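Local coordinates for phosphoglycerol transferase GacH (Streptococcus pyogenes MGAS5005, PDB 6DGM), which probably transfers glycerol phosphate to the rhamnose polysaccharide of the streptococcal cell wall, through the manganese-binding, LTA synthase-like domain that this chain represents, at residues 68-72 and 292-296; 72-78 and 301-307; 113-118 and 146-152. All coordinates share one frame; numbering follows the deposited sequence.

Interaction 1 (68-72 and 292-296)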
loop_
_atom_site.group_PDB
_atom_site.type_symbol
_atom_site.label_atom_id
_atom_site.label_comp_id
_atom_site.label_asym_id
_atom_site.label_seq_id
_atom_site.Cartn_x
_atom_site.Cartn_y
_atom_site.Cartn_z
ATOM N N ILE A 68 -5.846 8.118 14.311
ATOM C CA ILE A 68 -4.997 7.966 13.134
ATOM C C ILE A 68 -4.298 9.274 12.810
ATOM O O ILE A 68 -3.121 9.279 12.417
ATOM C CB ILE A 68 -5.809 7.374 11.970
ATOM C CG1 ILE A 68 -6.019 5.869 12.222
ATOM C CG2 ILE A 68 -5.072 7.590 10.638
ATOM C CD1 ILE A 68 -6.999 5.199 11.279
ATOM N N LYS A 69 -4.956 10.409 13.047
ATOM C CA LYS A 69 -4.278 11.679 12.828
ATOM C C LYS A 69 -3.119 11.849 13.797
ATOM O O LYS A 69 -2.057 12.361 13.420
ATOM C CB LYS A 69 -5.247 12.844 12.931
ATOM C CG LYS A 69 -6.191 12.920 11.730
ATOM C CD LYS A 69 -6.704 14.332 11.516
ATOM C CE LYS A 69 -7.832 14.678 12.462
ATOM N NZ LYS A 69 -9.132 14.791 11.725
ATOM N N ALA A 70 -3.296 11.401 15.040
ATOM C CA ALA A 70 -2.219 11.483 16.014
ATOM C C ALA A 70 -1.065 10.566 15.628
ATOM O O ALA A 70 0.105 10.911 15.827
ATOM C CB ALA A 70 -2.751 11.109 17.388
ATOM N N ILE A 71 -1.378 9.382 15.110
ATOM C CA ILE A 71 -0.330 8.492 14.622
ATOM C C ILE A 71 0.438 9.161 13.488
ATOM O O ILE A 71 1.676 9.177 13.475
ATOM C CB ILE A 71 -0.931 7.138 14.202
ATOM C CG1 ILE A 71 -1.455 6.397 15.431
ATOM C CG2 ILE A 71 0.120 6.318 13.452
ATOM C CD1 ILE A 71 -2.523 5.367 15.105
ATOM N N LYS A 72 -0.285 9.749 12.526
ATOM C CA LYS A 72 0.372 10.404 11.398
ATOM C C LYS A 72 1.312 11.511 11.873
ATOM O O LYS A 72 2.392 11.713 11.305
ATOM C CB LYS A 72 -0.677 10.964 10.435
ATOM C CG LYS A 72 -1.494 9.898 9.699
ATOM C CD LYS A 72 -2.490 10.507 8.705
ATOM C CE LYS A 72 -1.785 11.077 7.483
ATOM N NZ LYS A 72 -2.690 11.901 6.639
ATOM N N ASP A 292 -5.042 8.614 3.071
ATOM C CA ASP A 292 -4.069 8.715 4.161
ATOM C C ASP A 292 -3.151 7.507 4.209
ATOM O O ASP A 292 -3.568 6.385 3.926
ATOM C CB ASP A 292 -4.823 8.814 5.490
ATOM C CG ASP A 292 -5.728 10.020 5.541
ATOM O OD1 ASP A 292 -6.894 9.912 5.073
ATOM O OD2 ASP A 292 -5.260 11.089 6.016
ATOM N N TYR A 293 -1.893 7.743 4.574
ATOM C CA TYR A 293 -0.982 6.646 4.865
ATOM C C TYR A 293 -0.099 7.004 6.057
ATOM O O TYR A 293 0.142 8.175 6.362
ATOM C CB TYR A 293 -0.087 6.265 3.664
ATOM C CG TYR A 293 1.180 7.103 3.564
ATOM C CD1 TYR A 293 2.347 6.702 4.206
ATOM C CD2 TYR A 293 1.204 8.310 2.859
ATOM C CE1 TYR A 293 3.486 7.468 4.153
ATOM C CE2 TYR A 293 2.349 9.085 2.804
ATOM C CZ TYR A 293 3.490 8.654 3.446
ATOM O OH TYR A 293 4.648 9.393 3.411
ATOM N N PHE A 294 0.396 5.967 6.721
ATOM C CA PHE A 294 1.475 6.122 7.686
ATOM C C PHE A 294 2.362 4.884 7.665
ATOM O O PHE A 294 1.949 3.797 7.248
ATOM C CB PHE A 294 0.985 6.466 9.106
ATOM C CG PHE A 294 0.179 5.387 9.795
ATOM C CD1 PHE A 294 0.796 4.277 10.329
ATOM C CD2 PHE A 294 -1.193 5.528 9.966
ATOM C CE1 PHE A 294 0.075 3.300 10.983
ATOM C CE2 PHE A 294 -1.925 4.559 10.638
ATOM C CZ PHE A 294 -1.289 3.447 11.154
ATOM N N ILE A 295 3.598 5.074 8.117
ATOM C CA ILE A 295 4.583 4.012 8.245
ATOM C C ILE A 295 5.063 4.104 9.688
ATOM O O ILE A 295 5.708 5.086 10.063
ATOM C CB ILE A 295 5.741 4.168 7.250
ATOM C CG1 ILE A 295 5.207 4.142 5.808
ATOM C CG2 ILE A 295 6.740 3.045 7.461
ATOM C CD1 ILE A 295 6.273 4.311 4.716
ATOM N N TRP A 296 4.675 3.122 10.513
ATOM C CA TRP A 296 4.841 3.186 11.963
ATOM C C TRP A 296 5.537 1.923 12.443
ATOM O O TRP A 296 5.103 0.816 12.108
ATOM C CB TRP A 296 3.461 3.274 12.628
ATOM C CG TRP A 296 3.445 3.258 14.140
ATOM C CD1 TRP A 296 3.429 4.339 14.960
ATOM C CD2 TRP A 296 3.421 2.106 14.994
ATOM N NE1 TRP A 296 3.399 3.943 16.270
ATOM C CE2 TRP A 296 3.397 2.575 16.321
ATOM C CE3 TRP A 296 3.432 0.730 14.765
ATOM C CZ2 TRP A 296 3.369 1.712 17.424
ATOM C CZ3 TRP A 296 3.398 -0.125 15.850
ATOM C CH2 TRP A 296 3.359 0.367 17.167
#
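Ile71 sets its CG2 methyl squarely over one face of the Phe294 ring. In this CH-pi contact the methyl lies 3.6 Å from the ring centroid and 4° off the ring normal, so all six ring carbons are almost equally near. With CG1 beside the backbone N (chi1 -67°), CG2 stands anti to that N and meets the ring. The same methyl also meets Trp296, CD1 lying 4.1 Å from Ile71 CG2. Ile68 comes to the Phe294 ring at its edge, through CG2 near CE2.

The polar part is a salt bridge. Lys72 NZ donates to Asp292 OD2 at 2.8 Å, on the lone pair that faces away from the other oxygen. The lysine chain bends at chi3 and runs past the strand, with CE 3.7 Å from Tyr293 O. The second oxygen, Asp292 OD1, pairs with Arg54 and accepts from Asp51 N. Both carboxylate oxygens are thus held, which probably favours the charged form.

Helix 66-74 packs on one face of the mixed sheet of the sulfatase (alkaline phosphatase clan) fold, the axes of 68-72 and 292-296 at 56°. Phe294 meets Phe267 of the adjoining strand 263-269. Helix 229-257 adds Leu253 beside Ile71 and Trp296.

Interaction 2 (72-78 and 301-307)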
loop_
_atom_site.group_PDB
_atom_site.type_symbol
_atom_site.label_atom_id
_atom_site.label_comp_id
_atom_site.label_asym_id
_atom_site.label_seq_id
_atom_site.Cartn_x
_atom_site.Cartn_y
_atom_site.Cartn_z
ATOM N N LYS A 72 -0.285 9.749 12.526
ATOM C CA LYS A 72 0.372 10.404 11.398
ATOM C C LYS A 72 1.312 11.511 11.873
ATOM O O LYS A 72 2.392 11.713 11.305
ATOM C CB LYS A 72 -0.677 10.964 10.435
ATOM C CG LYS A 72 -1.494 9.898 9.699
ATOM C CD LYS A 72 -2.490 10.507 8.705
ATOM C CE LYS A 72 -1.785 11.077 7.483
ATOM N NZ LYS A 72 -2.690 11.901 6.639
ATOM N N ASN A 73 0.921 12.238 12.920
ATOM C CA ASN A 73 1.765 13.308 13.421
ATOM C C ASN A 73 3.047 12.785 14.063
ATOM O O ASN A 73 4.006 13.551 14.192
ATOM C CB ASN A 73 0.989 14.151 14.437
ATOM C CG ASN A 73 -0.027 15.064 13.786
ATOM O OD1 ASN A 73 0.142 15.495 12.641
ATOM N ND2 ASN A 73 -1.095 15.373 14.520
ATOM N N SER A 74 3.085 11.500 14.444
ATOM C CA SER A 74 4.165 10.933 15.241
ATOM C C SER A 74 5.194 10.172 14.421
ATOM O O SER A 74 6.218 9.752 14.968
ATOM C CB SER A 74 3.603 9.948 16.281
ATOM O OG SER A 74 3.182 8.712 15.681
ATOM N N THR A 75 4.947 9.966 13.139
ATOM C CA THR A 75 5.791 9.079 12.359
ATOM C C THR A 75 5.688 9.492 10.900
ATOM O O THR A 75 4.885 10.353 10.536
ATOM C CB THR A 75 5.368 7.618 12.556
ATOM O OG1 THR A 75 6.385 6.764 12.027
ATOM C CG2 THR A 75 4.027 7.326 11.885
ATOM N N THR A 76 6.505 8.861 10.073
ATOM C CA THR A 76 6.441 9.099 8.635
ATOM C C THR A 76 5.028 8.857 8.140
ATOM O O THR A 76 4.456 7.789 8.359
ATOM C CB THR A 76 7.421 8.157 7.934
ATOM O OG1 THR A 76 8.731 8.393 8.455
ATOM C CG2 THR A 76 7.408 8.358 6.419
ATOM N N ALA A 77 4.451 9.856 7.479
ATOM C CA ALA A 77 3.037 9.777 7.131
ATOM C C ALA A 77 2.684 10.913 6.187
ATOM O O ALA A 77 3.412 11.902 6.074
ATOM C CB ALA A 77 2.151 9.862 8.379
ATOM N N GLY A 78 1.541 10.772 5.531
ATOM C CA GLY A 78 1.093 11.804 4.629
ATOM C C GLY A 78 -0.100 11.365 3.816
ATOM O O GLY A 78 -0.981 10.655 4.309
ATOM N N ASN A 301 10.298 6.028 16.347
ATOM C CA ASN A 301 9.953 6.367 14.974
ATOM C C ASN A 301 10.606 7.679 14.591
ATOM O O ASN A 301 10.523 8.657 15.342
ATOM C CB ASN A 301 8.441 6.507 14.792
ATOM C CG ASN A 301 7.768 5.182 14.624
ATOM O OD1 ASN A 301 8.149 4.385 13.753
ATOM N ND2 ASN A 301 6.782 4.909 15.466
ATOM N N GLU A 302 11.283 7.680 13.451
ATOM C CA GLU A 302 11.592 8.917 12.765
ATOM C C GLU A 302 10.335 9.402 12.046
ATOM O O GLU A 302 9.324 8.696 11.952
ATOM C CB GLU A 302 12.700 8.693 11.739
ATOM C CG GLU A 302 14.034 8.288 12.347
ATOM C CD GLU A 302 14.757 9.447 13.002
ATOM O OE1 GLU A 302 14.826 10.531 12.384
ATOM O OE2 GLU A 302 15.252 9.274 14.138
ATOM N N LYS A 303 10.392 10.628 11.544
ATOM C CA LYS A 303 9.316 11.178 10.723
ATOM C C LYS A 303 10.002 11.747 9.483
ATOM O O LYS A 303 10.486 12.885 9.494
ATOM C CB LYS A 303 8.498 12.221 11.473
ATOM C CG LYS A 303 7.270 12.674 10.711
ATOM C CD LYS A 303 6.240 13.337 11.608
ATOM C CE LYS A 303 5.131 13.957 10.763
ATOM N NZ LYS A 303 4.453 12.984 9.875
ATOM N N LYS A 304 10.073 10.932 8.432
ATOM C CA LYS A 304 10.651 11.358 7.169
ATOM C C LYS A 304 9.627 12.191 6.405
ATOM O O LYS A 304 8.417 11.980 6.520
ATOM C CB LYS A 304 11.034 10.137 6.332
ATOM C CG LYS A 304 11.948 9.131 7.037
ATOM C CD LYS A 304 13.337 9.704 7.241
ATOM C CE LYS A 304 14.271 8.682 7.898
ATOM N NZ LYS A 304 15.657 9.204 8.037
ATOM N N ASN A 305 10.120 13.142 5.622
ATOM C CA ASN A 305 9.258 14.119 4.958
ATOM C C ASN A 305 8.836 13.562 3.606
ATOM O O ASN A 305 9.591 13.637 2.631
ATOM C CB ASN A 305 10.012 15.436 4.795
ATOM C CG ASN A 305 9.166 16.515 4.139
ATOM O OD1 ASN A 305 7.945 16.521 4.263
ATOM N ND2 ASN A 305 9.815 17.433 3.446
ATOM N N HIS A 306 7.617 13.020 3.544
ATOM C CA HIS A 306 7.045 12.485 2.308
ATOM C C HIS A 306 5.558 12.807 2.289
ATOM O O HIS A 306 4.705 11.926 2.462
ATOM C CB HIS A 306 7.260 10.972 2.224
ATOM C CG HIS A 306 8.696 10.577 2.096
ATOM N ND1 HIS A 306 9.473 10.934 1.013
ATOM C CD2 HIS A 306 9.505 9.878 2.926
ATOM C CE1 HIS A 306 10.694 10.455 1.174
ATOM N NE2 HIS A 306 10.741 9.814 2.329
ATOM N N PRO A 307 5.206 14.077 2.071
ATOM C CA PRO A 307 3.793 14.476 2.242
ATOM C C PRO A 307 2.848 13.874 1.223
ATOM O O PRO A 307 1.646 13.769 1.509
ATOM C CB PRO A 307 3.826 16.005 2.127
ATOM C CG PRO A 307 5.136 16.320 1.432
ATOM C CD PRO A 307 6.096 15.225 1.819
HETATM O O HOH W 1 5.838 7.303 17.041
HETATM O O HOH W 2 6.028 12.410 7.559
HETATM O O HOH W 3 5.310 13.794 5.262
HETATM O O HOH W 4 2.466 14.377 8.235
#
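The backbone of 72-78 leaves its helix and runs beside the irregular segment 301-307, with Thr76 CA 4.1 Å from Lys303 CA; the direct backbone link, Thr76 N to Glu302 O, is weak. Lys303 and Thr76 carry much of the contact. The Lys303 chain lies extended alongside the turn, CG and CD against Thr75 O, and bends at the last torsion (chi4 57°). The ammonium group then reaches two carbonyls: NZ donates to Lys72 O at 2.8 Å, nearly in line with the C=O bond, and to Thr75 O at 2.7 Å, from a position tilted out of the carbonyl plane. Waters 2 and 4 also accept from it.

Thr76 OG1 accepts a nearly straight bond (167°) from Lys304 N at 2.9 Å. It also bonds to His321 ND1. Thr76 CG2 sits at the edge of the His306 ring, whose NE2 is held by Glu320. Thr75 OG1 comes within 3.3 Å of Asn301 CG, but its hydrogen bond goes to Ile295 O. Asn301 OD1 bonds to His321 NE2.

Water 2 joins Ala77 N, Lys303 NZ and Lys304 O, while water 3 joins Ala77 O and His306 N. The chemistry is that of a polar seam. Lys303 takes the carbonyls of Lys72, in the helix, and Thr75, in the turn that follows, and its positive charge probably suits the negative C-terminal end of the helix dipole.

Interaction 3 (113-118 and 146-152). With 1GP (sn-glycerol-1-phosphate), chain D.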
loop_
_atom_site.group_PDB
_atom_site.type_symbol
_atom_site.label_atom_id
_atom_site.label_comp_id
_atom_site.label_asym_id
_atom_site.label_seq_id
_atom_site.Cartn_x
_atom_site.Cartn_y
_atom_site.Cartn_z
ATOM N N TYR A 113 -3.294 -7.679 -11.338
ATOM C CA TYR A 113 -3.161 -9.064 -10.929
ATOM C C TYR A 113 -3.635 -10.039 -12.005
ATOM O O TYR A 113 -3.218 -11.205 -11.994
ATOM C CB TYR A 113 -3.984 -9.313 -9.650
ATOM C CG TYR A 113 -3.315 -8.982 -8.328
ATOM C CD1 TYR A 113 -1.958 -8.704 -8.244
ATOM C CD2 TYR A 113 -4.053 -8.973 -7.150
ATOM C CE1 TYR A 113 -1.351 -8.432 -7.042
ATOM C CE2 TYR A 113 -3.456 -8.705 -5.934
ATOM C CZ TYR A 113 -2.094 -8.432 -5.882
ATOM O OH TYR A 113 -1.448 -8.163 -4.692
ATOM N N SER A 114 -4.515 -9.603 -12.905
ATOM C CA SER A 114 -5.012 -10.456 -13.973
ATOM C C SER A 114 -4.249 -10.296 -15.274
ATOM O O SER A 114 -4.103 -11.271 -16.012
ATOM C CB SER A 114 -6.479 -10.137 -14.273
ATOM O OG SER A 114 -7.308 -10.418 -13.159
ATOM N N GLU A 115 -3.757 -9.089 -15.573
ATOM C CA GLU A 115 -3.201 -8.783 -16.882
ATOM C C GLU A 115 -1.689 -8.619 -16.909
ATOM O O GLU A 115 -1.100 -8.698 -17.994
ATOM C CB GLU A 115 -3.807 -7.483 -17.414
ATOM C CG GLU A 115 -5.312 -7.568 -17.579
ATOM C CD GLU A 115 -5.938 -6.261 -17.963
ATOM O OE1 GLU A 115 -5.477 -5.640 -18.943
ATOM O OE2 GLU A 115 -6.913 -5.843 -17.294
ATOM N N VAL A 116 -1.064 -8.317 -15.777
ATOM C CA VAL A 116 0.377 -8.079 -15.729
ATOM C C VAL A 116 1.083 -9.128 -14.861
ATOM O O VAL A 116 2.044 -9.761 -15.315
ATOM C CB VAL A 116 0.708 -6.651 -15.257
ATOM C CG1 VAL A 116 2.236 -6.489 -15.047
ATOM C CG2 VAL A 116 0.225 -5.627 -16.254
ATOM N N PHE A 117 0.597 -9.331 -13.641
ATOM C CA PHE A 117 1.258 -10.310 -12.772
ATOM C C PHE A 117 1.483 -11.650 -13.466
ATOM O O PHE A 117 2.604 -12.175 -13.388
ATOM C CB PHE A 117 0.518 -10.497 -11.441
ATOM C CG PHE A 117 1.242 -11.423 -10.495
ATOM C CD1 PHE A 117 1.047 -12.789 -10.561
ATOM C CD2 PHE A 117 2.145 -10.915 -9.586
ATOM C CE1 PHE A 117 1.731 -13.642 -9.714
ATOM C CE2 PHE A 117 2.843 -11.770 -8.728
ATOM C CZ PHE A 117 2.631 -13.130 -8.805
ATOM N N PRO A 118 0.498 -12.250 -14.138
ATOM C CA PRO A 118 0.724 -13.594 -14.712
ATOM C C PRO A 118 1.778 -13.620 -15.787
ATOM O O PRO A 118 2.303 -14.694 -16.108
ATOM C CB PRO A 118 -0.649 -13.993 -15.271
ATOM C CG PRO A 118 -1.634 -13.097 -14.531
ATOM C CD PRO A 118 -0.910 -11.816 -14.265
ATOM N N PHE A 146 -10.182 -11.054 -7.440
ATOM C CA PHE A 146 -9.046 -10.351 -8.038
ATOM C C PHE A 146 -7.812 -11.225 -8.183
ATOM O O PHE A 146 -6.683 -10.734 -8.193
ATOM C CB PHE A 146 -8.765 -9.033 -7.322
ATOM C CG PHE A 146 -9.844 -8.048 -7.528
ATOM C CD1 PHE A 146 -9.971 -7.393 -8.753
ATOM C CD2 PHE A 146 -10.826 -7.849 -6.560
ATOM C CE1 PHE A 146 -11.028 -6.508 -8.976
ATOM C CE2 PHE A 146 -11.869 -6.973 -6.781
ATOM C CZ PHE A 146 -11.968 -6.297 -7.984
ATOM N N ASN A 147 -8.023 -12.525 -8.349
ATOM C CA ASN A 147 -6.939 -13.476 -8.593
ATOM C C ASN A 147 -5.951 -13.552 -7.434
ATOM O O ASN A 147 -4.822 -13.981 -7.617
ATOM C CB ASN A 147 -6.188 -13.125 -9.889
ATOM C CG ASN A 147 -5.559 -14.324 -10.559
ATOM O OD1 ASN A 147 -6.054 -15.441 -10.451
ATOM N ND2 ASN A 147 -4.468 -14.084 -11.309
ATOM N N ARG A 148 -6.341 -13.166 -6.215
ATOM C CA ARG A 148 -5.355 -13.081 -5.142
ATOM C C ARG A 148 -4.750 -14.438 -4.778
ATOM O O ARG A 148 -3.558 -14.526 -4.459
ATOM C CB ARG A 148 -5.940 -12.415 -3.906
ATOM C CG ARG A 148 -6.185 -10.925 -4.067
ATOM C CD ARG A 148 -6.396 -10.293 -2.727
ATOM N NE ARG A 148 -6.682 -8.866 -2.818
ATOM C CZ ARG A 148 -7.896 -8.324 -2.870
ATOM N NH1 ARG A 148 -9.006 -9.071 -2.864
ATOM N NH2 ARG A 148 -7.995 -7.013 -2.960
ATOM N N LYS A 149 -5.550 -15.509 -4.800
ATOM C CA LYS A 149 -5.029 -16.799 -4.375
ATOM C C LYS A 149 -3.887 -17.235 -5.282
ATOM O O LYS A 149 -2.862 -17.745 -4.813
ATOM C CB LYS A 149 -6.143 -17.840 -4.388
ATOM C CG LYS A 149 -5.762 -19.188 -3.810
ATOM C CD LYS A 149 -6.871 -20.196 -4.037
ATOM C CE LYS A 149 -6.511 -21.586 -3.547
ATOM N NZ LYS A 149 -6.523 -21.652 -2.077
ATOM N N THR A 150 -4.057 -17.044 -6.589
ATOM C CA THR A 150 -3.007 -17.369 -7.543
ATOM C C THR A 150 -1.776 -16.513 -7.313
ATOM O O THR A 150 -0.645 -17.013 -7.347
ATOM C CB THR A 150 -3.554 -17.134 -8.948
ATOM O OG1 THR A 150 -4.640 -18.031 -9.164
ATOM C CG2 THR A 150 -2.477 -17.363 -9.974
ATOM N N VAL A 151 -1.976 -15.221 -7.057
ATOM C CA VAL A 151 -0.853 -14.316 -6.848
ATOM C C VAL A 151 -0.061 -14.735 -5.610
ATOM O O VAL A 151 1.159 -14.911 -5.664
ATOM C CB VAL A 151 -1.351 -12.871 -6.711
ATOM C CG1 VAL A 151 -0.236 -11.945 -6.274
ATOM C CG2 VAL A 151 -1.952 -12.399 -8.014
ATOM N N TYR A 152 -0.746 -14.880 -4.470
ATOM C CA TYR A 152 -0.028 -15.196 -3.241
ATOM C C TYR A 152 0.574 -16.592 -3.276
ATOM O O TYR A 152 1.634 -16.803 -2.690
ATOM C CB TYR A 152 -0.899 -14.942 -1.998
ATOM C CG TYR A 152 -1.067 -13.459 -1.764
ATOM C CD1 TYR A 152 0.012 -12.680 -1.349
ATOM C CD2 TYR A 152 -2.285 -12.826 -1.995
ATOM C CE1 TYR A 152 -0.127 -11.321 -1.151
ATOM C CE2 TYR A 152 -2.424 -11.463 -1.815
ATOM C CZ TYR A 152 -1.326 -10.714 -1.397
ATOM O OH TYR A 152 -1.411 -9.359 -1.207
HETATM C C3 1GP D . -12.881 -7.559 -2.302
HETATM O O3 1GP D . -10.759 -6.360 -2.219
HETATM C C2 1GP D . -11.984 -6.534 -2.961
HETATM O O2 1GP D . -12.361 -8.884 -2.386
HETATM C C1 1GP D . -12.698 -5.198 -3.099
HETATM O O1P 1GP D . -11.979 -4.335 -3.986
HETATM O O2P 1GP D . -12.686 -1.839 -3.402
HETATM O O3P 1GP D . -11.939 -2.650 -5.791
HETATM O O4P 1GP D . -14.175 -3.363 -4.809
HETATM P P 1GP D . -12.700 -2.972 -4.486
#
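Val151 lays its CG2 methyl over one face of the Tyr113 ring, 3.9 Å from the centroid and displaced toward the rim. Its other methyl, CG1, covers a face of Phe117, 4.0 Å from that centroid. The valine thus fits into the corner formed by the two rings, by CH-pi contacts. Phe117 has CG anti to the backbone N (chi1 -176°), which brings a face of its ring to the valine.

The edge of Tyr113 meets the backbone, with Tyr113 CD2 3.3 Å from Phe146 O. Arg148 CG lies near CE2 of the same ring. The one direct hydrogen bond between the two segments runs from Asn147 ND2 to Tyr113 O, 3.2 Å and 167° at the hydrogen. The carbonyl oxygen lies in the amide plane, but the donor stands above the carbonyl plane. Asn147 takes the N-cap position of helix 148-154, but its side chain makes no capping bond.

Arg148 extends from this packing into the sn-glycerol-1-phosphate pocket. Its NH2 donates to O3 of the ligand at 2.9 Å, and NH1 makes weak bonds to O2 and O3. Phe146 borders the ligand through CE2, 3.8 Å from O1P. Glu93 ties the group together: it forms a salt bridge with Arg148 NE and accepts from the hydroxyls of Tyr113 and Tyr152, and so probably orients the arginine.

Helix 89-98 supplies Glu93 and packs Phe94 and Leu97 on Tyr113. Arg148 and Tyr152 rest on strands 135-139 and 200-204.

Overall arrangement
Interactions 1 and 2 form one continuous region, their centres 7 Å apart. They share Lys72, whose side chain serves interaction 1 and whose carbonyl serves interaction 2. A probable hydrogen bond also joins them, Tyr293 OH to His306 O at 2.7 Å. Interaction 3 lies on the opposite side of the chain's centre, about 29 Å from interaction 1 and 31 Å from interaction 2, centre to centre. It alone contacts the ligand, and the side chain of Arg148 lies about 7 Å from the manganese ion. The side chain of Asp292 is about 14 Å from that ion. Interaction 2 lies nearer the calcium site, with the side chain of Lys304 about 6 Å from the calcium ion.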